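Local coordinates for FBP protein (Leishmania major, PDB 5OFU) that probably hydrolyses beta-D-fructose 1,6-bisphosphate to beta-D-fructose 6-phosphate and phosphate with the help of magnesium, as a homotetrameric class 1 fructose-1,6-bisphosphatase that binds AMP, at residues T10-Y15 with G197-T202; V91-S96 with L114-P119; Y222-P227 with K270-V275. All coordinates share one frame; numbering follows the deposited sequence.

Contact 1 of 3, residues T10-Y15 with G197-T202; sequences TTLTQY and GEFILT
Two backbone hydrogen bonds carry the meeting of T10-T11-L12 with F199-I200-L201. L201 N donates to T10 O at 2.9 Å, almost in line with the carbonyl (C=O...N 175°), and L12 N donates to F199 O at 2.8 Å from a position tilted off the carbonyl plane. Together they make a single bridge pairing T11 with I200, a beta-like link formed just before the chain turns into helix 12-18. T11 occupies the N-cap of that helix. Its hydroxyl, held between the backbone N and the carbonyl carbon (chi1 63°), accepts from Q14 N, T11 OG1 lying 3.2 Å away; in return T11 N donates to Q14 OE1, reached from above the amide carbonyl plane. This reciprocal pair is a capping box, and it gives acceptors to Q14 N in the first turn and to T11 N at the cap. Water 1 joins the segments a second time: it accepts from T13 N and F199 N and donates to E198 OE1 at 2.6 Å. The other carboxylate oxygen, E198 OE2, forms a salt bridge with K40 of the second subunit, so this glutamate serves both the water bridge and the subunit interface. Apolar contact is narrower: L12 and F199 run side by side, with L12 CB 3.6 Å from F199 CB and the L12 CD2 methyl approaching the ring obliquely. Strand 198-203 is the outermost strand of the eight-stranded sheet within this chain, and strand 188-193 is its neighbour there; L12 and F199 both touch F190 on that neighbour, L179 on strand 177-182 and Q36 on helix 27-47.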
loop_
_atom_site.group_PDB
_atom_site.type_symbol
_atom_site.label_atom_id
_atom_site.label_comp_id
_atom_site.label_asym_id
_atom_site.label_seq_id
_atom_site.Cartn_x
_atom_site.Cartn_y
_atom_site.Cartn_z
ATOM N N THR A 10 -11.875 -15.786 6.744
ATOM C CA THR A 10 -11.190 -16.795 5.940
ATOM C C THR A 10 -10.444 -16.195 4.757
ATOM O O THR A 10 -11.033 -15.487 3.960
ATOM C CB THR A 10 -12.215 -17.789 5.363
ATOM O OG1 THR A 10 -13.051 -18.263 6.417
ATOM C CG2 THR A 10 -11.522 -18.971 4.686
ATOM N N THR A 11 -9.159 -16.497 4.632
ATOM C CA THR A 11 -8.387 -16.062 3.474
ATOM C C THR A 11 -8.537 -17.071 2.334
ATOM O O THR A 11 -8.906 -18.209 2.566
ATOM C CB THR A 11 -6.899 -15.896 3.823
ATOM O OG1 THR A 11 -6.340 -17.160 4.203
ATOM C CG2 THR A 11 -6.729 -14.897 4.963
ATOM N N LEU A 12 -8.238 -16.649 1.107
ATOM C CA LEU A 12 -8.215 -17.562 -0.037
ATOM C C LEU A 12 -7.190 -18.674 0.167
ATOM O O LEU A 12 -7.456 -19.822 -0.166
ATOM C CB LEU A 12 -7.893 -16.816 -1.330
ATOM C CG LEU A 12 -7.873 -17.568 -2.671
ATOM C CD1 LEU A 12 -9.146 -18.360 -2.906
ATOM C CD2 LEU A 12 -7.636 -16.576 -3.812
ATOM N N THR A 13 -6.037 -18.340 0.733
ATOM C CA THR A 13 -5.003 -19.343 1.007
ATOM C C THR A 13 -5.501 -20.482 1.927
ATOM O O THR A 13 -5.349 -21.641 1.581
ATOM C CB THR A 13 -3.740 -18.683 1.586
ATOM O OG1 THR A 13 -3.357 -17.585 0.755
ATOM C CG2 THR A 13 -2.590 -19.673 1.647
ATOM N N GLN A 14 -6.128 -20.137 3.055
ATOM C CA GLN A 14 -6.817 -21.111 3.923
ATOM C C GLN A 14 -7.864 -21.935 3.196
ATOM O O GLN A 14 -7.891 -23.161 3.309
ATOM C CB GLN A 14 -7.526 -20.420 5.080
ATOM C CG GLN A 14 -6.619 -20.120 6.254
ATOM C CD GLN A 14 -7.091 -18.945 7.092
ATOM O OE1 GLN A 14 -8.187 -18.399 6.892
ATOM N NE2 GLN A 14 -6.250 -18.534 8.040
ATOM N N TYR A 15 -8.739 -21.247 2.476
ATOM C CA TYR A 15 -9.809 -21.885 1.731
ATOM C C TYR A 15 -9.280 -22.952 0.768
ATOM O O TYR A 15 -9.878 -24.027 0.659
ATOM C CB TYR A 15 -10.615 -20.810 0.981
ATOM C CG TYR A 15 -11.697 -21.314 0.058
ATOM C CD1 TYR A 15 -11.421 -21.561 -1.292
ATOM C CD2 TYR A 15 -12.997 -21.519 0.518
ATOM C CE1 TYR A 15 -12.406 -22.005 -2.149
ATOM C CE2 TYR A 15 -13.994 -21.972 -0.332
ATOM C CZ TYR A 15 -13.695 -22.209 -1.664
ATOM O OH TYR A 15 -14.678 -22.655 -2.532
ATOM N N GLY A 197 -2.550 -7.537 1.814
ATOM C CA GLY A 197 -2.411 -8.302 0.565
ATOM C C GLY A 197 -2.921 -9.737 0.574
ATOM O O GLY A 197 -2.249 -10.626 0.057
ATOM N N GLU A 198 -4.070 -9.973 1.204
ATOM C CA GLU A 198 -4.713 -11.289 1.220
ATOM C C GLU A 198 -6.099 -11.155 0.629
ATOM O O GLU A 198 -6.730 -10.104 0.749
ATOM C CB GLU A 198 -4.850 -11.823 2.647
ATOM C CG GLU A 198 -3.540 -12.221 3.312
ATOM C CD GLU A 198 -3.095 -13.654 3.063
ATOM O OE1 GLU A 198 -3.829 -14.477 2.446
ATOM O OE2 GLU A 198 -1.978 -13.976 3.519
ATOM N N PHE A 199 -6.564 -12.222 -0.020
ATOM C CA PHE A 199 -7.938 -12.290 -0.522
ATOM C C PHE A 199 -8.794 -12.809 0.608
ATOM O O PHE A 199 -8.471 -13.834 1.170
ATOM C CB PHE A 199 -8.011 -13.211 -1.726
ATOM C CG PHE A 199 -7.623 -12.557 -3.015
ATOM C CD1 PHE A 199 -8.513 -11.702 -3.665
ATOM C CD2 PHE A 199 -6.388 -12.800 -3.595
ATOM C CE1 PHE A 199 -8.171 -11.094 -4.864
ATOM C CE2 PHE A 199 -6.040 -12.205 -4.795
ATOM C CZ PHE A 199 -6.928 -11.349 -5.428
ATOM N N ILE A 200 -9.853 -12.088 0.961
ATOM C CA ILE A 200 -10.714 -12.425 2.106
ATOM C C ILE A 200 -12.057 -12.868 1.549
ATOM O O ILE A 200 -12.573 -12.249 0.630
ATOM C CB ILE A 200 -10.892 -11.215 3.072
ATOM C CG1 ILE A 200 -9.732 -11.128 4.069
ATOM C CG2 ILE A 200 -12.149 -11.331 3.925
ATOM C CD1 ILE A 200 -8.364 -11.035 3.445
ATOM N N LEU A 201 -12.617 -13.938 2.109
ATOM C CA LEU A 201 -13.899 -14.479 1.672
ATOM C C LEU A 201 -15.007 -13.503 2.032
ATOM O O LEU A 201 -15.313 -13.324 3.203
ATOM C CB LEU A 201 -14.160 -15.832 2.340
ATOM C CG LEU A 201 -15.475 -16.543 2.001
ATOM C CD1 LEU A 201 -15.665 -16.692 0.501
ATOM C CD2 LEU A 201 -15.505 -17.913 2.665
ATOM N N THR A 202 -15.584 -12.864 1.021
ATOM C CA THR A 202 -16.669 -11.892 1.195
ATOM C C THR A 202 -17.997 -12.315 0.592
ATOM O O THR A 202 -19.023 -11.791 0.987
ATOM C CB THR A 202 -16.301 -10.570 0.531
ATOM O OG1 THR A 202 -15.947 -10.814 -0.835
ATOM C CG2 THR A 202 -15.129 -9.923 1.259
HETATM O O HOH W 1 -5.514 -15.120 0.549
#

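Contact 2 of 3, residues V91-S96 with L114-P119; sequences VCVLGS and LIFFDP
The ring of F117 lies beneath S96, whose CA sits over one face, 4.1 Å from the ring centroid and 14° off its normal, a CH-pi contact. F117 gets there because its CG stands between the backbone N and the carbonyl carbon (chi1 62°), which swings the ring back across the neighbouring strand; S96 CB then lies 3.7 Å from F117 CZ. Farther along the same face of the sheet, L94 and I115 point the same way side by side, L94 CD2 resting 3.9 Å from I115 CG1. The I115 branch is also met by V91, which crosses it at about a right angle, with V91 CG1 3.5 Å from I115 CG1. The other face carries V93, L114 and F116. There V93 CB packs against L114 CG, and the F116 ring lies obliquely beside G95, which carries no side chain, with F116 CD1 3.8 Å from G95 CA. Between the two faces, three backbone bonds fix a parallel pairing whose axes run 13° apart: I115 N to V93 O, G95 N to I115 O, and F117 N to G95 O, the last at 2.9 Å. D118, a manganese ligand, follows directly on this pairing. The two strands are neighbours in the large mixed sheet, with strand 103-104 beyond 91-96 and strand 132-140 beyond 113-121. Helix 73-87 covers the L94 and F117 side, where F81 stacks on the F117 ring and N78 bonds S96 OG, while L31 of helix 27-47 touches both V91 and I115.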
loop_
_atom_site.group_PDB
_atom_site.type_symbol
_atom_site.label_atom_id
_atom_site.label_comp_id
_atom_site.label_asym_id
_atom_site.label_seq_id
_atom_site.Cartn_x
_atom_site.Cartn_y
_atom_site.Cartn_z
ATOM N N VAL A 91 1.368 -27.851 -14.547
ATOM C CA VAL A 91 0.779 -27.762 -15.896
ATOM C C VAL A 91 1.624 -28.499 -16.928
ATOM O O VAL A 91 2.853 -28.545 -16.791
ATOM C CB VAL A 91 0.555 -26.292 -16.353
ATOM C CG1 VAL A 91 -0.057 -25.480 -15.225
ATOM C CG2 VAL A 91 1.844 -25.641 -16.842
ATOM N N CYS A 92 0.962 -29.126 -17.905
ATOM C CA CYS A 92 1.639 -29.563 -19.127
ATOM C C CYS A 92 1.356 -28.633 -20.296
ATOM O O CYS A 92 2.244 -28.442 -21.119
ATOM C CB CYS A 92 1.299 -31.001 -19.512
ATOM S SG CYS A 92 -0.440 -31.347 -19.764
ATOM N N VAL A 93 0.156 -28.045 -20.356
ATOM C CA VAL A 93 -0.232 -27.150 -21.455
ATOM C C VAL A 93 -0.799 -25.813 -20.954
ATOM O O VAL A 93 -1.655 -25.795 -20.075
ATOM C CB VAL A 93 -1.267 -27.824 -22.374
ATOM C CG1 VAL A 93 -1.689 -26.894 -23.497
ATOM C CG2 VAL A 93 -0.694 -29.111 -22.949
ATOM N N LEU A 94 -0.264 -24.709 -21.491
ATOM C CA LEU A 94 -0.792 -23.350 -21.285
ATOM C C LEU A 94 -1.352 -22.824 -22.592
ATOM O O LEU A 94 -0.756 -23.040 -23.650
ATOM C CB LEU A 94 0.300 -22.369 -20.864
ATOM C CG LEU A 94 0.805 -22.339 -19.436
ATOM C CD1 LEU A 94 1.709 -21.128 -19.251
ATOM C CD2 LEU A 94 -0.348 -22.295 -18.451
ATOM N N GLY A 95 -2.484 -22.141 -22.513
ATOM C CA GLY A 95 -3.051 -21.456 -23.666
ATOM C C GLY A 95 -3.462 -20.062 -23.273
ATOM O O GLY A 95 -4.372 -19.898 -22.461
ATOM N N SER A 96 -2.752 -19.062 -23.789
ATOM C CA SER A 96 -3.145 -17.652 -23.617
ATOM C C SER A 96 -3.968 -17.267 -24.813
ATOM O O SER A 96 -3.561 -17.539 -25.938
ATOM C CB SER A 96 -1.929 -16.734 -23.528
ATOM O OG SER A 96 -2.344 -15.383 -23.529
ATOM N N LEU A 114 -4.145 -28.741 -17.869
ATOM C CA LEU A 114 -4.153 -27.796 -18.990
ATOM C C LEU A 114 -4.878 -26.551 -18.515
ATOM O O LEU A 114 -5.999 -26.669 -18.019
ATOM C CB LEU A 114 -4.898 -28.368 -20.201
ATOM C CG LEU A 114 -4.445 -29.708 -20.799
ATOM C CD1 LEU A 114 -5.022 -30.880 -20.029
ATOM C CD2 LEU A 114 -4.840 -29.817 -22.266
ATOM N N ILE A 115 -4.231 -25.387 -18.613
ATOM C CA ILE A 115 -4.840 -24.094 -18.232
ATOM C C ILE A 115 -5.052 -23.264 -19.486
ATOM O O ILE A 115 -4.135 -23.093 -20.287
ATOM C CB ILE A 115 -3.968 -23.217 -17.284
ATOM C CG1 ILE A 115 -3.086 -24.052 -16.366
ATOM C CG2 ILE A 115 -4.843 -22.272 -16.466
ATOM C CD1 ILE A 115 -3.818 -25.090 -15.544
ATOM N N PHE A 116 -6.261 -22.764 -19.664
ATOM C CA PHE A 116 -6.541 -21.822 -20.735
ATOM C C PHE A 116 -7.017 -20.538 -20.090
ATOM O O PHE A 116 -7.900 -20.570 -19.228
ATOM C CB PHE A 116 -7.557 -22.400 -21.716
ATOM C CG PHE A 116 -7.028 -23.581 -22.462
ATOM C CD1 PHE A 116 -6.262 -23.406 -23.609
ATOM C CD2 PHE A 116 -7.245 -24.860 -21.995
ATOM C CE1 PHE A 116 -5.743 -24.498 -24.293
ATOM C CE2 PHE A 116 -6.724 -25.952 -22.669
ATOM C CZ PHE A 116 -5.970 -25.770 -23.820
ATOM N N PHE A 117 -6.410 -19.423 -20.481
ATOM C CA PHE A 117 -6.690 -18.164 -19.827
ATOM C C PHE A 117 -6.666 -16.977 -20.772
ATOM O O PHE A 117 -5.999 -16.997 -21.808
ATOM C CB PHE A 117 -5.697 -17.940 -18.676
ATOM C CG PHE A 117 -4.265 -17.845 -19.115
ATOM C CD1 PHE A 117 -3.526 -18.989 -19.348
ATOM C CD2 PHE A 117 -3.662 -16.614 -19.299
ATOM C CE1 PHE A 117 -2.209 -18.910 -19.761
ATOM C CE2 PHE A 117 -2.332 -16.527 -19.701
ATOM C CZ PHE A 117 -1.604 -17.677 -19.931
ATOM N N ASP A 118 -7.415 -15.950 -20.389
ATOM C CA ASP A 118 -7.298 -14.622 -20.963
ATOM C C ASP A 118 -6.765 -13.750 -19.823
ATOM O O ASP A 118 -7.486 -13.511 -18.859
ATOM C CB ASP A 118 -8.665 -14.138 -21.447
ATOM C CG ASP A 118 -8.605 -12.774 -22.125
ATOM O OD1 ASP A 118 -7.513 -12.157 -22.128
ATOM O OD2 ASP A 118 -9.663 -12.321 -22.643
ATOM N N PRO A 119 -5.498 -13.306 -19.908
ATOM C CA PRO A 119 -4.876 -12.622 -18.767
ATOM C C PRO A 119 -5.355 -11.194 -18.534
ATOM O O PRO A 119 -5.256 -10.706 -17.410
ATOM C CB PRO A 119 -3.390 -12.627 -19.123
ATOM C CG PRO A 119 -3.369 -12.640 -20.605
ATOM C CD PRO A 119 -4.562 -13.451 -21.036
#

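Contact 3 of 3, residues Y222-P227 with K270-V275; sequences YGKWEP and KDANQV
D271, whose CB packs against K224 and the edge of the W225 indole, has a carboxylate oxygen that two amides grip: D271 OD1 accepts from Q274 N at 2.9 Å, met from above the carboxylate plane, and more weakly from N273 N. The bond to the amide three residues on is an Asx motif. D271 OD2 offers its syn lone pair to Q274 NE2 at 3.1 Å and also accepts from water 2, at 2.8 Å. That water makes only a weak link to W225 NE1. The torsion that sets CG between the backbone N and the carbonyl carbon (chi1 68°) turns the carboxylate back over its own loop, leaving D271 CB facing K224 O and, near the ring plane, the indole. Across the contact, K224 O accepts from A272 N at 3.0 Å, with the donor tilted 18° from the carbonyl plane. The K224 chain bends at chi3 (-79°), and K224 NZ donates to N273 OD1 at 3.2 Å. Water 3 supplies another bridge, accepting from E226 N and donating to K270 O, 2.8 Å away. E226 OE1 lies against the methylene chain of K270, 3.6 Å from K270 CD. Nearby, Q274 NE2 is hydrogen-bonded to the hydroxyl of Y268, tying the carboxylate network to a tyrosine of the fructose 6-phosphate site. The chemistry implies that the D271 turn is braced from within, by backbone amides and the Q274 side chain, whereas the two loops are joined by backbone, lysine-amide and water-mediated bonds; the separated charges of K224 with D271 and of E226 with K270 may add a longer-range attraction.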
loop_
_atom_site.group_PDB
_atom_site.type_symbol
_atom_site.label_atom_id
_atom_site.label_comp_id
_atom_site.label_asym_id
_atom_site.label_seq_id
_atom_site.Cartn_x
_atom_site.Cartn_y
_atom_site.Cartn_z
ATOM N N TYR A 222 -26.962 -3.758 -33.340
ATOM C CA TYR A 222 -28.381 -4.119 -33.501
ATOM C C TYR A 222 -28.737 -4.503 -34.931
ATOM O O TYR A 222 -29.299 -5.572 -35.171
ATOM C CB TYR A 222 -29.266 -2.961 -33.074
ATOM C CG TYR A 222 -30.751 -3.249 -33.088
ATOM C CD1 TYR A 222 -31.373 -3.786 -31.966
ATOM C CD2 TYR A 222 -31.541 -2.957 -34.208
ATOM C CE1 TYR A 222 -32.731 -4.037 -31.955
ATOM C CE2 TYR A 222 -32.907 -3.201 -34.203
ATOM C CZ TYR A 222 -33.488 -3.740 -33.073
ATOM O OH TYR A 222 -34.825 -3.979 -33.037
ATOM N N GLY A 223 -28.370 -3.634 -35.865
ATOM C CA GLY A 223 -28.610 -3.835 -37.284
ATOM C C GLY A 223 -28.064 -5.104 -37.904
ATOM O O GLY A 223 -28.597 -5.560 -38.912
ATOM N N LYS A 224 -27.022 -5.686 -37.313
ATOM C CA LYS A 224 -26.420 -6.925 -37.819
ATOM C C LYS A 224 -26.888 -8.204 -37.109
ATOM O O LYS A 224 -26.416 -9.291 -37.451
ATOM C CB LYS A 224 -24.897 -6.816 -37.753
ATOM C CG LYS A 224 -24.324 -5.776 -38.701
ATOM C CD LYS A 224 -22.833 -5.600 -38.483
ATOM C CE LYS A 224 -22.537 -4.733 -37.260
ATOM N NZ LYS A 224 -21.073 -4.543 -37.029
ATOM N N TRP A 225 -27.817 -8.092 -36.156
ATOM C CA TRP A 225 -28.317 -9.267 -35.414
ATOM C C TRP A 225 -29.387 -10.059 -36.162
ATOM O O TRP A 225 -30.023 -9.557 -37.083
ATOM C CB TRP A 225 -28.890 -8.856 -34.053
ATOM C CG TRP A 225 -27.881 -8.385 -33.062
ATOM C CD1 TRP A 225 -26.544 -8.665 -33.046
ATOM C CD2 TRP A 225 -28.130 -7.565 -31.915
ATOM N NE1 TRP A 225 -25.944 -8.052 -31.974
ATOM C CE2 TRP A 225 -26.895 -7.369 -31.264
ATOM C CE3 TRP A 225 -29.277 -6.964 -31.379
ATOM C CZ2 TRP A 225 -26.774 -6.608 -30.109
ATOM C CZ3 TRP A 225 -29.151 -6.202 -30.219
ATOM C CH2 TRP A 225 -27.909 -6.039 -29.599
ATOM N N GLU A 226 -29.583 -11.298 -35.725
ATOM C CA GLU A 226 -30.646 -12.155 -36.219
ATOM C C GLU A 226 -31.990 -11.599 -35.742
ATOM O O GLU A 226 -32.069 -11.057 -34.636
ATOM C CB GLU A 226 -30.485 -13.588 -35.705
ATOM C CG GLU A 226 -29.243 -14.309 -36.195
ATOM C CD GLU A 226 -29.175 -15.746 -35.704
ATOM O OE1 GLU A 226 -28.816 -15.979 -34.527
ATOM O OE2 GLU A 226 -29.471 -16.658 -36.506
ATOM N N PRO A 227 -33.049 -11.734 -36.571
ATOM C CA PRO A 227 -34.365 -11.157 -36.228
ATOM C C PRO A 227 -34.940 -11.577 -34.870
ATOM O O PRO A 227 -35.545 -10.749 -34.187
ATOM C CB PRO A 227 -35.262 -11.647 -37.362
ATOM C CG PRO A 227 -34.336 -11.815 -38.517
ATOM C CD PRO A 227 -33.059 -12.324 -37.931
ATOM N N LYS A 270 -24.810 -13.830 -32.207
ATOM C CA LYS A 270 -24.286 -13.855 -33.562
ATOM C C LYS A 270 -24.582 -12.527 -34.254
ATOM O O LYS A 270 -25.538 -11.832 -33.899
ATOM C CB LYS A 270 -24.951 -14.959 -34.374
ATOM C CG LYS A 270 -24.761 -16.349 -33.838
ATOM C CD LYS A 270 -25.474 -17.354 -34.720
ATOM C CE LYS A 270 -25.301 -18.752 -34.164
ATOM N NZ LYS A 270 -25.571 -19.776 -35.207
ATOM N N ASP A 271 -23.761 -12.179 -35.237
ATOM C CA ASP A 271 -24.087 -11.092 -36.146
ATOM C C ASP A 271 -23.526 -11.350 -37.546
ATOM O O ASP A 271 -22.731 -12.261 -37.732
ATOM C CB ASP A 271 -23.688 -9.718 -35.558
ATOM C CG ASP A 271 -22.178 -9.511 -35.442
ATOM O OD1 ASP A 271 -21.497 -9.411 -36.491
ATOM O OD2 ASP A 271 -21.679 -9.367 -34.296
ATOM N N ALA A 272 -23.976 -10.566 -38.521
ATOM C CA ALA A 272 -23.537 -10.699 -39.914
ATOM C C ALA A 272 -22.022 -10.871 -40.077
ATOM O O ALA A 272 -21.587 -11.713 -40.851
ATOM C CB ALA A 272 -24.024 -9.510 -40.734
ATOM N N ASN A 273 -21.232 -10.095 -39.335
ATOM C CA ASN A 273 -19.751 -10.161 -39.405
ATOM C C ASN A 273 -19.136 -11.255 -38.514
ATOM O O ASN A 273 -18.041 -11.734 -38.796
ATOM C CB ASN A 273 -19.123 -8.819 -39.014
ATOM C CG ASN A 273 -19.727 -7.643 -39.758
ATOM O OD1 ASN A 273 -19.844 -6.554 -39.207
ATOM N ND2 ASN A 273 -20.127 -7.859 -41.004
ATOM N N GLN A 274 -19.834 -11.619 -37.440
ATOM C CA GLN A 274 -19.358 -12.578 -36.451
ATOM C C GLN A 274 -20.378 -13.711 -36.371
ATOM O O GLN A 274 -21.200 -13.788 -35.454
ATOM C CB GLN A 274 -19.166 -11.879 -35.099
ATOM C CG GLN A 274 -18.245 -10.667 -35.177
ATOM C CD GLN A 274 -17.901 -10.098 -33.819
ATOM O OE1 GLN A 274 -16.831 -10.375 -33.278
ATOM N NE2 GLN A 274 -18.807 -9.306 -33.249
ATOM N N VAL A 275 -20.300 -14.601 -37.351
ATOM C CA VAL A 275 -21.315 -15.645 -37.547
ATOM C C VAL A 275 -21.414 -16.631 -36.373
ATOM O O VAL A 275 -22.508 -17.095 -36.063
ATOM C CB VAL A 275 -21.101 -16.374 -38.896
ATOM C CG1 VAL A 275 -22.051 -17.557 -39.051
ATOM C CG2 VAL A 275 -21.281 -15.383 -40.051
HETATM O O HOH W 2 -23.095 -9.827 -31.944
HETATM O O HOH W 3 -28.291 -12.008 -33.429
#

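Along the chain, contact 1 joins residues 10-15 to 197-202 and contact 2 falls within the span it closes; contact 3, 222-227 with 270-275, follows both. Contacts 1 and 2 reach the same eight-stranded mixed sheet, one at its outermost strand 198-203 and the other between strands 91-96 and 113-121, with centres 24 Å apart. Contact 3 belongs to the C-terminal domain, near the fructose 6-phosphate site, its centre about 30 Å from that of contact 2 and 42 Å from that of contact 1. Contacts 1 and 3 lie on opposite sides of the chain's centre, yet both touch the third subunit. They thus reach subunit interfaces, while contact 2 is buried within the chain next to the metal ligand D118.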